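Local coordinates for protein beta-galactosidase/beta-glucuronidase (Faecalibacterium prausnitzii L2-6, PDB 6MVF) that binds flavin mononucleotide and acts as a beta-glucuronidase of glycoside hydrolase family 2 from the human gut microbiome, at residues Y147-L159 / F538-N552. Sequence-based numbering, arbitrary orientation.
Sequences YPASADFTFYGGL and FGCAARSEGGVKGRN
Asp152 meets Arg543 in a side-on salt bridge. The CB of Asp152 points toward 538-552, and CG, anti to the backbone N (chi1 -178°), carries the carboxylate on to Arg543 and Asn552. OD1 of Asp152 takes the NE hydrogen of Arg543 at 3.0 Å, almost straight at 175° and on the syn side. OD2 of Asp152 receives two donors: NH2 of Arg543 at 2.8 Å, from above the carboxylate plane, and ND2 of Asn552 at 3.1 Å, nearly along the C-O bond. Three hydrogen bonds therefore fix the rotation of the carboxylate, whose plane is turned 38° from the guanidinium. NH1 of Arg543 makes a salt bridge to OE1 of Glu545, so Asp152, Arg543 and Glu545 form a salt-bridge network. Tyr459 OH hydrogen-bonds to NH2 of Arg543. The carbonyl O of Asp152 lies at the edge of the Phe538 ring, 3.2 Å from CE2. Next along, Thr154 N donates to Gly539 O at 3.2 Å. Thr154 OG1 accepts from Ala541 N at 3.1 Å and is also hydrogen-bonded to Gly59 O. Tyr156 OH and Gly539 N both hydrogen-bond to Asp304 OD2. The contact joins the loop between strands 131-139 and 163-168 of the sugar-binding domain to the short antiparallel pairs 538-540/551-552 and 543-545/548-549, which follow strand 529-532 of the TIM barrel.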
loop_
_atom_site.group_PDB
_atom_site.type_symbol
_atom_site.label_atom_id
_atom_site.label_comp_id
_atom_site.label_asym_id
_atom_site.label_seq_id
_atom_site.Cartn_x
_atom_site.Cartn_y
_atom_site.Cartn_z
ATOM N N TYR A 147 -28.982 -31.953 -0.095
ATOM C CA TYR A 147 -27.614 -32.443 -0.184
ATOM C C TYR A 147 -26.663 -31.319 0.190
ATOM O O TYR A 147 -26.935 -30.155 -0.135
ATOM C CB TYR A 147 -27.261 -32.916 -1.583
ATOM C CG TYR A 147 -28.024 -34.111 -2.063
ATOM C CD1 TYR A 147 -27.506 -35.381 -1.894
ATOM C CD2 TYR A 147 -29.244 -33.968 -2.723
ATOM C CE1 TYR A 147 -28.171 -36.482 -2.345
ATOM C CE2 TYR A 147 -29.920 -35.063 -3.190
ATOM C CZ TYR A 147 -29.374 -36.330 -2.999
ATOM O OH TYR A 147 -30.014 -37.459 -3.450
ATOM N N PRO A 148 -25.538 -31.621 0.857
ATOM C CA PRO A 148 -25.098 -32.935 1.362
ATOM C C PRO A 148 -25.878 -33.410 2.584
ATOM O O PRO A 148 -26.432 -32.588 3.310
ATOM C CB PRO A 148 -23.628 -32.699 1.748
ATOM C CG PRO A 148 -23.558 -31.234 2.091
ATOM C CD PRO A 148 -24.558 -30.556 1.154
ATOM N N ALA A 149 -25.923 -34.721 2.808
ATOM C CA ALA A 149 -26.618 -35.241 3.976
ATOM C C ALA A 149 -25.771 -36.279 4.693
ATOM O O ALA A 149 -25.791 -36.358 5.925
ATOM C CB ALA A 149 -27.969 -35.825 3.577
ATOM N N SER A 150 -25.009 -37.061 3.934
ATOM C CA SER A 150 -24.140 -38.091 4.491
ATOM C C SER A 150 -22.750 -37.926 3.884
ATOM O O SER A 150 -22.542 -38.235 2.707
ATOM C CB SER A 150 -24.702 -39.487 4.217
ATOM O OG SER A 150 -23.894 -40.473 4.842
ATOM N N ALA A 151 -21.799 -37.446 4.680
ATOM C CA ALA A 151 -20.464 -37.203 4.154
ATOM C C ALA A 151 -19.465 -37.095 5.297
ATOM O O ALA A 151 -19.826 -36.850 6.450
ATOM C CB ALA A 151 -20.427 -35.939 3.288
ATOM N N ASP A 152 -18.196 -37.288 4.950
ATOM C CA ASP A 152 -17.086 -37.206 5.897
ATOM C C ASP A 152 -16.526 -35.786 5.910
ATOM O O ASP A 152 -15.390 -35.543 5.511
ATOM C CB ASP A 152 -16.007 -38.222 5.527
ATOM C CG ASP A 152 -14.829 -38.240 6.511
ATOM O OD1 ASP A 152 -15.069 -38.171 7.728
ATOM O OD2 ASP A 152 -13.663 -38.360 6.073
ATOM N N PHE A 153 -17.362 -34.841 6.331
ATOM C CA PHE A 153 -16.932 -33.462 6.535
ATOM C C PHE A 153 -18.088 -32.682 7.127
ATOM O O PHE A 153 -19.260 -32.987 6.876
ATOM C CB PHE A 153 -16.411 -32.768 5.246
ATOM C CG PHE A 153 -17.473 -32.438 4.218
ATOM C CD1 PHE A 153 -17.864 -33.377 3.274
ATOM C CD2 PHE A 153 -18.040 -31.172 4.163
ATOM C CE1 PHE A 153 -18.831 -33.072 2.302
ATOM C CE2 PHE A 153 -19.009 -30.856 3.198
ATOM C CZ PHE A 153 -19.409 -31.814 2.271
ATOM N N THR A 154 -17.729 -31.676 7.917
ATOM C CA THR A 154 -18.693 -30.869 8.653
ATOM C C THR A 154 -19.488 -29.932 7.732
ATOM O O THR A 154 -18.942 -29.313 6.813
ATOM C CB THR A 154 -17.941 -30.079 9.725
ATOM O OG1 THR A 154 -17.205 -30.997 10.535
ATOM C CG2 THR A 154 -18.890 -29.279 10.601
ATOM N N PHE A 155 -20.794 -29.838 7.994
ATOM C CA PHE A 155 -21.690 -28.919 7.292
ATOM C C PHE A 155 -21.778 -27.634 8.101
ATOM O O PHE A 155 -22.758 -27.369 8.800
ATOM C CB PHE A 155 -23.084 -29.514 7.115
ATOM C CG PHE A 155 -23.107 -30.881 6.518
ATOM C CD1 PHE A 155 -22.024 -31.377 5.799
ATOM C CD2 PHE A 155 -24.223 -31.670 6.666
ATOM C CE1 PHE A 155 -22.061 -32.650 5.256
ATOM C CE2 PHE A 155 -24.262 -32.927 6.132
ATOM C CZ PHE A 155 -23.186 -33.423 5.424
ATOM N N TYR A 156 -20.732 -26.825 8.007
ATOM C CA TYR A 156 -20.686 -25.558 8.727
ATOM C C TYR A 156 -21.882 -24.692 8.356
ATOM O O TYR A 156 -22.116 -24.421 7.175
ATOM C CB TYR A 156 -19.387 -24.827 8.398
ATOM C CG TYR A 156 -18.116 -25.588 8.681
ATOM C CD1 TYR A 156 -17.590 -25.659 9.977
ATOM C CD2 TYR A 156 -17.414 -26.212 7.646
ATOM C CE1 TYR A 156 -16.414 -26.348 10.236
ATOM C CE2 TYR A 156 -16.232 -26.903 7.896
ATOM C CZ TYR A 156 -15.736 -26.956 9.189
ATOM O OH TYR A 156 -14.567 -27.622 9.426
ATOM N N GLY A 157 -22.648 -24.259 9.355
ATOM C CA GLY A 157 -23.825 -23.457 9.094
ATOM C C GLY A 157 -23.501 -21.976 9.032
ATOM O O GLY A 157 -22.540 -21.507 9.633
ATOM N N GLY A 158 -24.311 -21.241 8.281
ATOM C CA GLY A 158 -24.246 -19.798 8.337
ATOM C C GLY A 158 -23.874 -19.095 7.049
ATOM O O GLY A 158 -23.910 -19.677 5.958
ATOM N N LEU A 159 -23.526 -17.815 7.186
ATOM C CA LEU A 159 -23.207 -16.941 6.060
ATOM C C LEU A 159 -21.686 -16.848 5.939
ATOM O O LEU A 159 -21.062 -15.853 6.307
ATOM C CB LEU A 159 -23.841 -15.571 6.275
ATOM C CG LEU A 159 -25.353 -15.465 6.242
ATOM C CD1 LEU A 159 -25.752 -14.045 6.593
ATOM C CD2 LEU A 159 -25.850 -15.855 4.852
ATOM N N PHE A 538 -8.653 -31.643 7.382
ATOM C CA PHE A 538 -9.875 -30.844 7.364
ATOM C C PHE A 538 -10.802 -31.346 8.465
ATOM O O PHE A 538 -10.586 -32.426 9.029
ATOM C CB PHE A 538 -10.545 -30.869 5.971
ATOM C CG PHE A 538 -10.929 -32.260 5.481
ATOM C CD1 PHE A 538 -10.026 -33.046 4.798
ATOM C CD2 PHE A 538 -12.199 -32.762 5.691
ATOM C CE1 PHE A 538 -10.370 -34.306 4.345
ATOM C CE2 PHE A 538 -12.549 -34.008 5.222
ATOM C CZ PHE A 538 -11.636 -34.782 4.553
ATOM N N GLY A 539 -11.842 -30.569 8.765
ATOM C CA GLY A 539 -12.709 -30.854 9.903
ATOM C C GLY A 539 -13.836 -31.839 9.608
ATOM O O GLY A 539 -14.588 -31.672 8.642
ATOM N N CYS A 540 -13.926 -32.892 10.420
ATOM C CA CYS A 540 -15.095 -33.779 10.392
ATOM C C CYS A 540 -15.495 -34.115 11.821
ATOM O O CYS A 540 -14.838 -34.931 12.476
ATOM C CB CYS A 540 -14.859 -35.065 9.598
ATOM S SG CYS A 540 -16.464 -35.939 9.287
ATOM N N ALA A 541 -16.595 -33.511 12.275
ATOM C CA ALA A 541 -17.034 -33.642 13.668
ATOM C C ALA A 541 -17.172 -35.093 14.129
ATOM O O ALA A 541 -16.898 -35.391 15.299
ATOM C CB ALA A 541 -18.361 -32.911 13.869
ATOM N N ALA A 542 -17.553 -36.010 13.223
ATOM C CA ALA A 542 -17.803 -37.413 13.555
ATOM C C ALA A 542 -16.546 -38.257 13.763
ATOM O O ALA A 542 -16.666 -39.357 14.304
ATOM C CB ALA A 542 -18.654 -38.074 12.464
ATOM N N ARG A 543 -15.358 -37.797 13.366
ATOM C CA ARG A 543 -14.163 -38.642 13.415
ATOM C C ARG A 543 -13.591 -38.775 14.820
ATOM O O ARG A 543 -13.515 -37.802 15.574
ATOM C CB ARG A 543 -13.059 -38.088 12.515
ATOM C CG ARG A 543 -13.286 -38.300 11.046
ATOM C CD ARG A 543 -12.751 -39.628 10.614
ATOM N NE ARG A 543 -12.959 -39.790 9.188
ATOM C CZ ARG A 543 -12.255 -40.602 8.422
ATOM N NH1 ARG A 543 -11.271 -41.325 8.951
ATOM N NH2 ARG A 543 -12.526 -40.666 7.125
ATOM N N SER A 544 -13.117 -39.977 15.140
ATOM C CA SER A 544 -12.318 -40.183 16.348
ATOM C C SER A 544 -11.425 -41.391 16.107
ATOM O O SER A 544 -11.919 -42.518 16.050
ATOM C CB SER A 544 -13.208 -40.378 17.579
ATOM O OG SER A 544 -12.429 -40.587 18.750
ATOM N N GLU A 545 -10.123 -41.160 15.967
ATOM C CA GLU A 545 -9.167 -42.223 15.663
ATOM C C GLU A 545 -7.760 -41.641 15.637
ATOM O O GLU A 545 -7.568 -40.445 15.403
ATOM C CB GLU A 545 -9.471 -42.905 14.326
ATOM C CG GLU A 545 -9.295 -42.030 13.094
ATOM C CD GLU A 545 -10.012 -42.604 11.861
ATOM O OE1 GLU A 545 -11.223 -42.335 11.708
ATOM O OE2 GLU A 545 -9.377 -43.333 11.059
ATOM N N GLY A 546 -6.779 -42.509 15.870
ATOM C CA GLY A 546 -5.398 -42.079 15.919
ATOM C C GLY A 546 -5.070 -41.139 17.063
ATOM O O GLY A 546 -4.035 -40.469 17.021
ATOM N N GLY A 547 -5.909 -41.085 18.100
ATOM C CA GLY A 547 -5.673 -40.198 19.221
ATOM C C GLY A 547 -6.061 -38.758 18.973
ATOM O O GLY A 547 -5.616 -37.870 19.703
ATOM N N VAL A 548 -6.861 -38.494 17.947
ATOM C CA VAL A 548 -7.316 -37.156 17.601
ATOM C C VAL A 548 -8.795 -37.246 17.300
ATOM O O VAL A 548 -9.238 -38.192 16.640
ATOM C CB VAL A 548 -6.558 -36.588 16.380
ATOM C CG1 VAL A 548 -7.141 -35.247 15.953
ATOM C CG2 VAL A 548 -5.059 -36.485 16.669
ATOM N N LYS A 549 -9.560 -36.271 17.780
ATOM C CA LYS A 549 -10.981 -36.183 17.496
ATOM C C LYS A 549 -11.255 -35.005 16.568
ATOM O O LYS A 549 -10.565 -33.986 16.623
ATOM C CB LYS A 549 -11.788 -36.017 18.785
ATOM C CG LYS A 549 -11.715 -37.185 19.719
ATOM C CD LYS A 549 -11.841 -36.723 21.148
ATOM C CE LYS A 549 -12.548 -37.755 21.980
ATOM N NZ LYS A 549 -13.892 -37.989 21.396
ATOM N N GLY A 550 -12.269 -35.157 15.715
ATOM C CA GLY A 550 -12.794 -34.069 14.910
ATOM C C GLY A 550 -12.169 -33.852 13.544
ATOM O O GLY A 550 -12.488 -32.849 12.889
ATOM N N ARG A 551 -11.311 -34.756 13.074
ATOM C CA ARG A 551 -10.451 -34.426 11.950
ATOM C C ARG A 551 -10.302 -35.594 10.992
ATOM O O ARG A 551 -10.227 -36.753 11.407
ATOM C CB ARG A 551 -9.041 -34.012 12.421
ATOM C CG ARG A 551 -9.015 -32.914 13.472
ATOM C CD ARG A 551 -9.414 -31.598 12.886
ATOM N NE ARG A 551 -9.528 -30.592 13.937
ATOM C CZ ARG A 551 -8.506 -29.989 14.536
ATOM N NH1 ARG A 551 -7.257 -30.271 14.192
ATOM N NH2 ARG A 551 -8.738 -29.102 15.493
ATOM N N ASN A 552 -10.222 -35.267 9.710
ATOM C CA ASN A 552 -9.536 -36.112 8.745
ATOM C C ASN A 552 -8.088 -35.627 8.647
ATOM O O ASN A 552 -7.840 -34.452 8.346
ATOM C CB ASN A 552 -10.244 -36.064 7.397
ATOM C CG ASN A 552 -9.694 -37.077 6.410
ATOM O OD1 ASN A 552 -8.532 -37.013 6.032
ATOM N ND2 ASN A 552 -10.540 -38.010 5.971
#